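Local structure of putative sugar binding protein (Bacteroides vulgatus ATCC 8482, 3KEZ) at residues Y170-T181 against A198-K209; S307-Y315 against D416-H424. The protein probably binds sugars or other nutrients at the outer membrane, as a calcium-containing member of the SusD family. One frame throughout, in Å; residues are numbered along the deposited sequence. Where two conformers were deposited one is given.

Contact 1. Residues Y170-T181 against A198-K209; sequences YTEIISDLKNST and AMTLLSRVYLYK
V205 is a knob held by four residues of the facing helix: Y170, I173, I174 and L177. Its CG1 touches the Y170 ring obliquely, 3.7 Å from CE2, and its CG2 meets I173 CG2 and L177 CD1. Y170 and V205 run alongside one another, pointing opposite ways. The Y170 side chain lies roughly perpendicular to that of Y208, and Y208 CB is at the edge of the Y170 ring, 3.1 Å from OH. With an alanine in place of Y170, V205 CG1 and Y208 CB would probably lose their contact with the ring, and a gap would open at this end of the helix pair. I174 and L177 are knobs in the other direction. I174 sits among L202, V205, Y206 and K209; its CG1 is turned beside the backbone N (chi1 -70°), and CD1 beyond it reaches K209 CD at 3.6 Å. L177 spreads CD1 against L201 CG, at 3.9 Å, and CD2 against A198 CB. Packing is tight at T181, whose CG2 is 3.5 Å from M199 CG. On the outer side a water joins K178 NZ to Y206 OH. The segment axes approach to 9.1 Å, at 151° between their directions, an antiparallel pairing consistent with a TPR-like region. Helix 109-134 packs against Y170, S180 and L201, helix 212-229 against T200, Y206 and L207, and helix 337-350 against T200, R204 and L207.

Contact 2. Residues S307-Y315 against D416-H424; sequences SFDKKYYAY and DSDINKTKH
I419 forms the tight, buried part of this contact with A314 and F308. Its chi1 of 51° sets CG1 between the backbone N and the carbonyl carbon, and CG2 is the methyl that packs on A314 CB and at the edge of the F308 ring, each 3.9 Å away. T422 is buried beside it, and a water links T422 OG1 to A314 N. Two backbone bonds hold the type I turn I419-T422 against the hairpin, where Y312 and Y313 form a classic beta bulge opposite D309. N420 N gives a nearly straight bond (175°) to K311 O, and K421 N binds Y312 O at 3.0 Å. The solvent side is looser. There K421 lays its extended side chain alongside Y312, the two reaching out in the same sense. Its NZ stands over the centre of the Y312 ring, 2.9 Å from the centroid, in a cation-pi contact. K310 CB lies over the opposite face. K421 CB also meets Y313 CZ at 3.5 Å. K311 NZ makes a long salt bridge of 3.6 Å to D418 OD1, and a water bridges this amine to D418 O. D418 OD2 is hydrogen-bonded to Y291 OH, and D416 OD1 closes an Asx turn onto D418 N. Helix 288-295 backs I419 and T422, strand 55-57 touches T422, and strand 284-286 lies beside Y313 and A314 and bonds to the A314 backbone.

In the fold
Contact 1 comes first along the chain and closes before contact 2 opens. Their centres are 38 Å apart, on opposite sides of the chain's centre, and their nearest atoms are about 20 Å apart. They share no helix or strand. Contact 1 pairs helices 166-183 and 195-209 in the buried interior, in the N-terminal half of the chain. Contact 2 is farther out, in the C-terminal half, where the two-stranded antiparallel hairpin 306-309/313-316 meets the loop between strands 409-410 and 430-431. One therefore belongs to the helical core and the other to the partly buried periphery. Both lie away from the calcium site.

Contact 1. Residues Y170-T181 against A198-K209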
loop_
_atom_site.group_PDB
_atom_site.type_symbol
_atom_site.label_atom_id
_atom_site.label_comp_id
_atom_site.label_asym_id
_atom_site.label_seq_id
_atom_site.Cartn_x
_atom_site.Cartn_y
_atom_site.Cartn_z
ATOM N N TYR A 170 9.526 11.491 7.418
ATOM C CA TYR A 170 8.576 10.885 8.360
ATOM C C TYR A 170 7.903 11.949 9.216
ATOM O O TYR A 170 6.700 11.834 9.539
ATOM C CB TYR A 170 9.263 9.818 9.247
ATOM C CG TYR A 170 9.208 8.411 8.669
ATOM C CD1 TYR A 170 10.046 8.011 7.620
ATOM C CD2 TYR A 170 8.285 7.482 9.168
ATOM C CE1 TYR A 170 9.980 6.696 7.085
ATOM C CE2 TYR A 170 8.193 6.182 8.633
ATOM C CZ TYR A 170 9.043 5.793 7.600
ATOM O OH TYR A 170 8.903 4.514 7.123
ATOM N N THR A 171 8.672 12.971 9.614
ATOM C CA THR A 171 8.084 14.077 10.369
ATOM C C THR A 171 6.894 14.668 9.606
ATOM O O THR A 171 5.839 14.883 10.187
ATOM C CB THR A 171 9.137 15.135 10.703
ATOM O OG1 THR A 171 10.147 14.520 11.522
ATOM C CG2 THR A 171 8.536 16.300 11.422
ATOM N N GLU A 172 7.081 14.883 8.300
ATOM C CA GLU A 172 6.051 15.475 7.419
ATOM C C GLU A 172 4.896 14.516 7.185
ATOM O O GLU A 172 3.720 14.937 7.216
ATOM C CB GLU A 172 6.654 15.907 6.076
ATOM C CG GLU A 172 7.618 17.059 6.118
ATOM C CD GLU A 172 7.146 18.233 6.988
ATOM O OE1 GLU A 172 5.988 18.681 6.857
ATOM O OE2 GLU A 172 7.933 18.680 7.836
ATOM N N ILE A 173 5.225 13.239 6.961
ATOM C CA ILE A 173 4.247 12.182 6.721
ATOM C C ILE A 173 3.319 12.097 7.924
ATOM O O ILE A 173 2.101 12.170 7.780
ATOM C CB ILE A 173 4.881 10.805 6.453
ATOM C CG1 ILE A 173 5.665 10.840 5.125
ATOM C CG2 ILE A 173 3.771 9.701 6.426
ATOM C CD1 ILE A 173 6.817 9.776 4.953
ATOM N N ILE A 174 3.904 11.985 9.112
ATOM C CA ILE A 174 3.123 11.810 10.349
ATOM C C ILE A 174 2.314 13.080 10.645
ATOM O O ILE A 174 1.126 13.012 11.010
ATOM C CB ILE A 174 4.074 11.407 11.524
ATOM C CG1 ILE A 174 4.595 9.972 11.295
ATOM C CG2 ILE A 174 3.390 11.488 12.885
ATOM C CD1 ILE A 174 5.764 9.549 12.242
ATOM N N SER A 175 2.932 14.243 10.459
ATOM C CA SER A 175 2.193 15.485 10.674
ATOM C C SER A 175 0.968 15.598 9.780
ATOM O O SER A 175 -0.098 15.939 10.267
ATOM C CB SER A 175 3.078 16.712 10.474
ATOM O OG SER A 175 2.310 17.869 10.560
ATOM N N ASP A 176 1.120 15.314 8.478
ATOM C CA ASP A 176 -0.009 15.383 7.548
ATOM C C ASP A 176 -1.092 14.392 7.946
ATOM O O ASP A 176 -2.262 14.742 8.093
ATOM C CB ASP A 176 0.463 15.081 6.106
ATOM C CG ASP A 176 1.211 16.243 5.460
ATOM O OD1 ASP A 176 1.265 17.350 6.068
ATOM O OD2 ASP A 176 1.727 16.050 4.314
ATOM N N LEU A 177 -0.687 13.147 8.168
ATOM C CA LEU A 177 -1.678 12.101 8.471
ATOM C C LEU A 177 -2.375 12.329 9.792
ATOM O O LEU A 177 -3.602 12.181 9.894
ATOM C CB LEU A 177 -1.073 10.697 8.363
ATOM C CG LEU A 177 -0.932 10.093 6.976
ATOM C CD1 LEU A 177 0.052 8.885 6.954
ATOM C CD2 LEU A 177 -2.320 9.684 6.379
ATOM N N LYS A 178 -1.623 12.710 10.812
ATOM C CA LYS A 178 -2.229 12.948 12.106
ATOM C C LYS A 178 -3.292 14.039 12.026
ATOM O O LYS A 178 -4.387 13.926 12.572
ATOM C CB LYS A 178 -1.141 13.354 13.101
ATOM C CG LYS A 178 -1.605 13.346 14.544
ATOM C CD LYS A 178 -0.421 13.443 15.500
ATOM C CE LYS A 178 -0.935 13.723 16.921
ATOM N NZ LYS A 178 -1.851 12.622 17.443
ATOM N N ASN A 179 -2.922 15.119 11.364
ATOM C CA ASN A 179 -3.821 16.232 11.138
ATOM C C ASN A 179 -5.033 15.832 10.317
ATOM O O ASN A 179 -6.134 16.279 10.611
ATOM C CB ASN A 179 -3.064 17.352 10.448
ATOM C CG ASN A 179 -2.218 18.137 11.415
ATOM O OD1 ASN A 179 -2.696 18.539 12.476
ATOM N ND2 ASN A 179 -0.959 18.361 11.071
ATOM N N SER A 180 -4.837 14.980 9.311
ATOM C CA SER A 180 -5.960 14.482 8.511
ATOM C C SER A 180 -6.955 13.697 9.365
ATOM O O SER A 180 -8.147 13.754 9.111
ATOM C CB SER A 180 -5.486 13.622 7.340
ATOM O OG SER A 180 -5.140 12.270 7.731
ATOM N N THR A 181 -6.474 12.998 10.398
ATOM C CA THR A 181 -7.382 12.162 11.250
ATOM C C THR A 181 -8.294 13.021 12.122
ATOM O O THR A 181 -9.299 12.545 12.621
ATOM C CB THR A 181 -6.635 11.212 12.184
ATOM O OG1 THR A 181 -5.840 11.963 13.106
ATOM C CG2 THR A 181 -5.750 10.214 11.416
ATOM N N ALA A 198 -7.232 6.845 6.889
ATOM C CA ALA A 198 -6.028 7.638 7.281
ATOM C C ALA A 198 -5.419 7.153 8.616
ATOM O O ALA A 198 -4.211 7.070 8.729
ATOM C CB ALA A 198 -6.305 9.146 7.332
HETATM N N MSE A 199 -6.249 6.800 9.591
HETATM C CA MSE A 199 -5.739 6.271 10.868
HETATM C C MSE A 199 -5.007 4.930 10.661
HETATM O O MSE A 199 -3.988 4.654 11.289
HETATM C CB MSE A 199 -6.846 6.094 11.884
HETATM C CG MSE A 199 -7.381 7.310 12.462
HETATM SE SE MSE A 199 -8.543 6.870 13.967
HETATM C CE MSE A 199 -8.977 8.700 14.534
ATOM N N THR A 200 -5.547 4.082 9.797
ATOM C CA THR A 200 -4.915 2.791 9.511
ATOM C C THR A 200 -3.558 3.005 8.857
ATOM O O THR A 200 -2.574 2.424 9.298
ATOM C CB THR A 200 -5.805 1.905 8.637
ATOM O OG1 THR A 200 -7.029 1.668 9.320
ATOM C CG2 THR A 200 -5.158 0.589 8.325
ATOM N N LEU A 201 -3.480 3.895 7.869
ATOM C CA LEU A 201 -2.182 4.190 7.189
ATOM C C LEU A 201 -1.226 4.768 8.227
ATOM O O LEU A 201 -0.092 4.331 8.326
ATOM C CB LEU A 201 -2.329 5.153 6.026
ATOM C CG LEU A 201 -1.095 5.540 5.210
ATOM C CD1 LEU A 201 -0.306 4.281 4.812
ATOM C CD2 LEU A 201 -1.481 6.370 3.971
ATOM N N LEU A 202 -1.724 5.688 9.056
ATOM C CA LEU A 202 -0.858 6.341 10.034
ATOM C C LEU A 202 -0.285 5.282 11.011
ATOM O O LEU A 202 0.893 5.349 11.342
ATOM C CB LEU A 202 -1.578 7.466 10.782
ATOM C CG LEU A 202 -0.757 8.144 11.891
ATOM C CD1 LEU A 202 0.667 8.524 11.405
ATOM C CD2 LEU A 202 -1.496 9.351 12.431
ATOM N N SER A 203 -1.108 4.304 11.402
ATOM C CA SER A 203 -0.628 3.195 12.221
ATOM C C SER A 203 0.485 2.409 11.560
ATOM O O SER A 203 1.437 2.016 12.207
ATOM C CB SER A 203 -1.785 2.252 12.696
ATOM O OG SER A 203 -2.207 1.331 11.694
ATOM N N ARG A 204 0.369 2.193 10.260
ATOM C CA ARG A 204 1.443 1.550 9.507
ATOM C C ARG A 204 2.698 2.400 9.551
ATOM O O ARG A 204 3.815 1.886 9.784
ATOM C CB ARG A 204 0.995 1.302 8.036
ATOM C CG ARG A 204 2.008 0.430 7.261
ATOM C CD ARG A 204 1.856 0.591 5.777
ATOM N NE ARG A 204 0.519 0.311 5.315
ATOM C CZ ARG A 204 0.075 0.628 4.102
ATOM N NH1 ARG A 204 0.849 1.258 3.247
ATOM N NH2 ARG A 204 -1.151 0.343 3.737
ATOM N N VAL A 205 2.541 3.701 9.323
ATOM C CA VAL A 205 3.693 4.587 9.269
ATOM C C VAL A 205 4.403 4.569 10.637
ATOM O O VAL A 205 5.609 4.418 10.683
ATOM C CB VAL A 205 3.326 6.008 8.866
ATOM C CG1 VAL A 205 4.575 6.941 8.979
ATOM C CG2 VAL A 205 2.752 6.054 7.433
ATOM N N TYR A 206 3.649 4.610 11.729
ATOM C CA TYR A 206 4.250 4.465 13.056
ATOM C C TYR A 206 5.003 3.149 13.254
ATOM O O TYR A 206 6.040 3.120 13.949
ATOM C CB TYR A 206 3.195 4.664 14.146
ATOM C CG TYR A 206 2.729 6.118 14.390
ATOM C CD1 TYR A 206 3.648 7.140 14.625
ATOM C CD2 TYR A 206 1.381 6.413 14.566
ATOM C CE1 TYR A 206 3.247 8.415 14.917
ATOM C CE2 TYR A 206 0.954 7.725 14.897
ATOM C CZ TYR A 206 1.902 8.694 15.073
ATOM O OH TYR A 206 1.546 9.943 15.388
ATOM N N LEU A 207 4.491 2.041 12.711
ATOM C CA LEU A 207 5.216 0.743 12.842
ATOM C C LEU A 207 6.544 0.842 12.152
ATOM O O LEU A 207 7.586 0.428 12.695
ATOM C CB LEU A 207 4.410 -0.424 12.233
ATOM C CG LEU A 207 3.123 -0.833 12.921
ATOM C CD1 LEU A 207 2.341 -1.863 12.120
ATOM C CD2 LEU A 207 3.494 -1.333 14.304
ATOM N N TYR A 208 6.543 1.380 10.943
ATOM C CA TYR A 208 7.830 1.522 10.173
ATOM C C TYR A 208 8.863 2.352 10.895
ATOM O O TYR A 208 10.057 2.115 10.758
ATOM C CB TYR A 208 7.620 2.202 8.810
ATOM C CG TYR A 208 7.109 1.349 7.678
ATOM C CD1 TYR A 208 5.975 0.585 7.813
ATOM C CD2 TYR A 208 7.755 1.327 6.458
ATOM C CE1 TYR A 208 5.496 -0.161 6.780
ATOM C CE2 TYR A 208 7.269 0.562 5.400
ATOM C CZ TYR A 208 6.132 -0.159 5.561
ATOM O OH TYR A 208 5.603 -0.896 4.516
ATOM N N LYS A 209 8.405 3.362 11.622
ATOM C CA LYS A 209 9.266 4.192 12.451
ATOM C C LYS A 209 9.613 3.595 13.805
ATOM O O LYS A 209 10.423 4.140 14.497
ATOM C CB LYS A 209 8.631 5.590 12.623
ATOM C CG LYS A 209 9.523 6.647 13.155
ATOM C CD LYS A 209 8.824 7.967 13.183
ATOM C CE LYS A 209 9.735 9.045 13.709
ATOM N NZ LYS A 209 9.481 9.250 15.101
HETATM O O HOH W 1 -0.396 9.897 17.051
#

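Contact 2. Residues S307-Y315 against D416-H424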
loop_
_atom_site.group_PDB
_atom_site.type_symbol
_atom_site.label_atom_id
_atom_site.label_comp_id
_atom_site.label_asym_id
_atom_site.label_seq_id
_atom_site.Cartn_x
_atom_site.Cartn_y
_atom_site.Cartn_z
ATOM N N SER A 307 -6.243 -18.476 -8.054
ATOM C CA SER A 307 -6.728 -18.895 -9.375
ATOM C C SER A 307 -5.600 -19.635 -10.054
ATOM O O SER A 307 -4.536 -19.080 -10.304
ATOM C CB SER A 307 -7.126 -17.714 -10.250
ATOM O OG SER A 307 -8.342 -17.154 -9.826
ATOM N N PHE A 308 -5.816 -20.917 -10.329
ATOM C CA PHE A 308 -4.763 -21.775 -10.869
ATOM C C PHE A 308 -4.856 -21.894 -12.392
ATOM O O PHE A 308 -5.898 -22.253 -12.932
ATOM C CB PHE A 308 -4.837 -23.181 -10.271
ATOM C CG PHE A 308 -4.569 -23.223 -8.807
ATOM C CD1 PHE A 308 -5.587 -22.992 -7.905
ATOM C CD2 PHE A 308 -3.289 -23.477 -8.328
ATOM C CE1 PHE A 308 -5.342 -23.008 -6.547
ATOM C CE2 PHE A 308 -3.032 -23.477 -6.966
ATOM C CZ PHE A 308 -4.054 -23.261 -6.078
ATOM N N ASP A 309 -3.753 -21.580 -13.065
ATOM C CA ASP A 309 -3.591 -21.841 -14.480
ATOM C C ASP A 309 -3.193 -23.290 -14.621
ATOM O O ASP A 309 -2.016 -23.611 -14.497
ATOM C CB ASP A 309 -2.477 -20.963 -15.045
ATOM C CG ASP A 309 -2.238 -21.224 -16.505
ATOM O OD1 ASP A 309 -3.152 -21.782 -17.106
ATOM O OD2 ASP A 309 -1.141 -20.927 -17.017
ATOM N N LYS A 310 -4.171 -24.160 -14.888
ATOM C CA LYS A 310 -3.947 -25.602 -14.963
ATOM C C LYS A 310 -3.200 -26.063 -13.701
ATOM O O LYS A 310 -3.657 -25.754 -12.608
ATOM C CB LYS A 310 -3.236 -25.990 -16.265
ATOM C CG LYS A 310 -3.988 -25.603 -17.570
ATOM C CD LYS A 310 -5.491 -25.969 -17.492
ATOM C CE LYS A 310 -6.212 -25.900 -18.838
ATOM N NZ LYS A 310 -5.949 -24.613 -19.508
ATOM N N LYS A 311 -2.080 -26.770 -13.837
ATOM C CA LYS A 311 -1.236 -27.088 -12.702
ATOM C C LYS A 311 0.101 -26.364 -12.869
ATOM O O LYS A 311 1.148 -26.920 -12.547
ATOM C CB LYS A 311 -1.048 -28.614 -12.540
ATOM C CG LYS A 311 -2.319 -29.371 -12.112
ATOM C CD LYS A 311 -2.031 -30.747 -11.451
ATOM C CE LYS A 311 -3.212 -31.237 -10.574
ATOM N NZ LYS A 311 -3.668 -30.265 -9.496
ATOM N N TYR A 312 0.070 -25.111 -13.353
ATOM C CA TYR A 312 1.303 -24.398 -13.701
ATOM C C TYR A 312 1.666 -23.228 -12.776
ATOM O O TYR A 312 2.825 -23.096 -12.388
ATOM C CB TYR A 312 1.231 -23.849 -15.121
ATOM C CG TYR A 312 0.742 -24.834 -16.147
ATOM C CD1 TYR A 312 1.174 -26.173 -16.133
ATOM C CD2 TYR A 312 -0.151 -24.433 -17.151
ATOM C CE1 TYR A 312 0.704 -27.094 -17.101
ATOM C CE2 TYR A 312 -0.618 -25.348 -18.114
ATOM C CZ TYR A 312 -0.189 -26.661 -18.083
ATOM O OH TYR A 312 -0.660 -27.532 -19.034
ATOM N N TYR A 313 0.675 -22.363 -12.520
ATOM C CA TYR A 313 0.812 -21.151 -11.740
ATOM C C TYR A 313 -0.455 -20.892 -10.934
ATOM O O TYR A 313 -1.554 -21.336 -11.312
ATOM C CB TYR A 313 0.954 -19.943 -12.636
ATOM C CG TYR A 313 2.025 -20.028 -13.649
ATOM C CD1 TYR A 313 3.338 -19.771 -13.303
ATOM C CD2 TYR A 313 1.730 -20.334 -14.968
ATOM C CE1 TYR A 313 4.346 -19.863 -14.235
ATOM C CE2 TYR A 313 2.735 -20.415 -15.918
ATOM C CZ TYR A 313 4.040 -20.168 -15.537
ATOM O OH TYR A 313 5.055 -20.214 -16.458
ATOM N N ALA A 314 -0.299 -20.161 -9.838
ATOM C CA ALA A 314 -1.418 -19.717 -9.040
ATOM C C ALA A 314 -1.370 -18.203 -8.951
ATOM O O ALA A 314 -0.390 -17.618 -8.465
ATOM C CB ALA A 314 -1.376 -20.332 -7.666
ATOM N N TYR A 315 -2.440 -17.571 -9.418
ATOM C CA TYR A 315 -2.585 -16.127 -9.360
ATOM C C TYR A 315 -3.411 -15.730 -8.138
ATOM O O TYR A 315 -4.236 -16.509 -7.664
ATOM C CB TYR A 315 -3.256 -15.629 -10.646
ATOM C CG TYR A 315 -2.358 -15.858 -11.830
ATOM C CD1 TYR A 315 -1.441 -14.900 -12.192
ATOM C CD2 TYR A 315 -2.334 -17.084 -12.503
ATOM C CE1 TYR A 315 -0.553 -15.114 -13.198
ATOM C CE2 TYR A 315 -1.448 -17.310 -13.545
ATOM C CZ TYR A 315 -0.568 -16.301 -13.888
ATOM O OH TYR A 315 0.316 -16.447 -14.896
ATOM N N ASP A 416 6.714 -27.251 -6.508
ATOM C CA ASP A 416 5.427 -27.832 -6.169
ATOM C C ASP A 416 4.751 -28.328 -7.436
ATOM O O ASP A 416 4.660 -27.582 -8.411
ATOM C CB ASP A 416 4.550 -26.782 -5.483
ATOM C CG ASP A 416 3.372 -27.400 -4.730
ATOM O OD1 ASP A 416 2.466 -27.969 -5.370
ATOM O OD2 ASP A 416 3.361 -27.309 -3.487
ATOM N N SER A 417 4.233 -29.556 -7.409
ATOM C CA SER A 417 3.614 -30.125 -8.579
ATOM C C SER A 417 2.219 -29.538 -8.863
ATOM O O SER A 417 1.709 -29.717 -9.959
ATOM C CB SER A 417 3.572 -31.652 -8.455
ATOM O OG SER A 417 2.961 -32.029 -7.238
ATOM N N ASP A 418 1.611 -28.811 -7.923
ATOM C CA ASP A 418 0.308 -28.145 -8.210
ATOM C C ASP A 418 0.506 -26.886 -9.049
ATOM O O ASP A 418 -0.446 -26.390 -9.660
ATOM C CB ASP A 418 -0.432 -27.721 -6.938
ATOM C CG ASP A 418 -1.032 -28.880 -6.154
ATOM O OD1 ASP A 418 -1.311 -29.939 -6.750
ATOM O OD2 ASP A 418 -1.262 -28.658 -4.924
ATOM N N ILE A 419 1.724 -26.333 -9.016
ATOM C CA ILE A 419 2.072 -25.144 -9.786
ATOM C C ILE A 419 3.445 -25.365 -10.400
ATOM O O ILE A 419 4.427 -24.713 -10.037
ATOM C CB ILE A 419 2.021 -23.861 -8.935
ATOM C CG1 ILE A 419 2.835 -23.989 -7.622
ATOM C CG2 ILE A 419 0.572 -23.506 -8.684
ATOM C CD1 ILE A 419 2.772 -22.760 -6.770
ATOM N N ASN A 420 3.484 -26.298 -11.355
ATOM C CA ASN A 420 4.740 -26.918 -11.770
ATOM C C ASN A 420 5.571 -26.084 -12.712
ATOM O O ASN A 420 6.669 -26.492 -13.050
ATOM C CB ASN A 420 4.529 -28.347 -12.331
ATOM C CG ASN A 420 3.786 -28.376 -13.655
ATOM O OD1 ASN A 420 3.807 -27.412 -14.414
ATOM N ND2 ASN A 420 3.143 -29.496 -13.945
ATOM N N LYS A 421 5.073 -24.925 -13.140
ATOM C CA LYS A 421 5.890 -23.996 -13.936
ATOM C C LYS A 421 6.426 -22.807 -13.147
ATOM O O LYS A 421 7.150 -21.969 -13.690
ATOM C CB LYS A 421 5.108 -23.504 -15.159
ATOM C CG LYS A 421 4.900 -24.586 -16.211
ATOM C CD LYS A 421 4.020 -24.117 -17.362
ATOM C CE LYS A 421 3.701 -25.284 -18.290
ATOM N NZ LYS A 421 2.427 -25.081 -18.997
ATOM N N THR A 422 6.084 -22.728 -11.866
ATOM C CA THR A 422 6.519 -21.626 -11.035
ATOM C C THR A 422 7.895 -21.934 -10.457
ATOM O O THR A 422 8.059 -22.884 -9.695
ATOM C CB THR A 422 5.541 -21.432 -9.843
ATOM O OG1 THR A 422 4.206 -21.244 -10.323
ATOM C CG2 THR A 422 5.974 -20.248 -8.945
ATOM N N LYS A 423 8.880 -21.121 -10.773
ATOM C CA LYS A 423 10.219 -21.342 -10.236
ATOM C C LYS A 423 10.946 -20.007 -10.224
ATOM O O LYS A 423 10.706 -19.156 -11.089
ATOM C CB LYS A 423 10.991 -22.390 -11.068
ATOM C CG LYS A 423 11.330 -21.986 -12.481
ATOM C CD LYS A 423 12.195 -23.100 -13.208
ATOM C CE LYS A 423 13.509 -23.443 -12.443
ATOM N NZ LYS A 423 14.519 -24.284 -13.182
ATOM N N HIS A 424 11.833 -19.821 -9.254
ATOM C CA HIS A 424 12.611 -18.582 -9.211
ATOM C C HIS A 424 13.554 -18.461 -10.425
ATOM O O HIS A 424 14.017 -19.459 -10.994
ATOM C CB HIS A 424 13.344 -18.425 -7.881
ATOM C CG HIS A 424 12.446 -18.026 -6.761
ATOM N ND1 HIS A 424 11.922 -16.756 -6.638
ATOM C CD2 HIS A 424 11.933 -18.747 -5.739
ATOM C CE1 HIS A 424 11.140 -16.710 -5.573
ATOM N NE2 HIS A 424 11.140 -17.903 -5.001
HETATM O O HOH W 2 -3.303 -27.357 -8.688
HETATM O O HOH W 3 2.334 -19.833 -9.006
#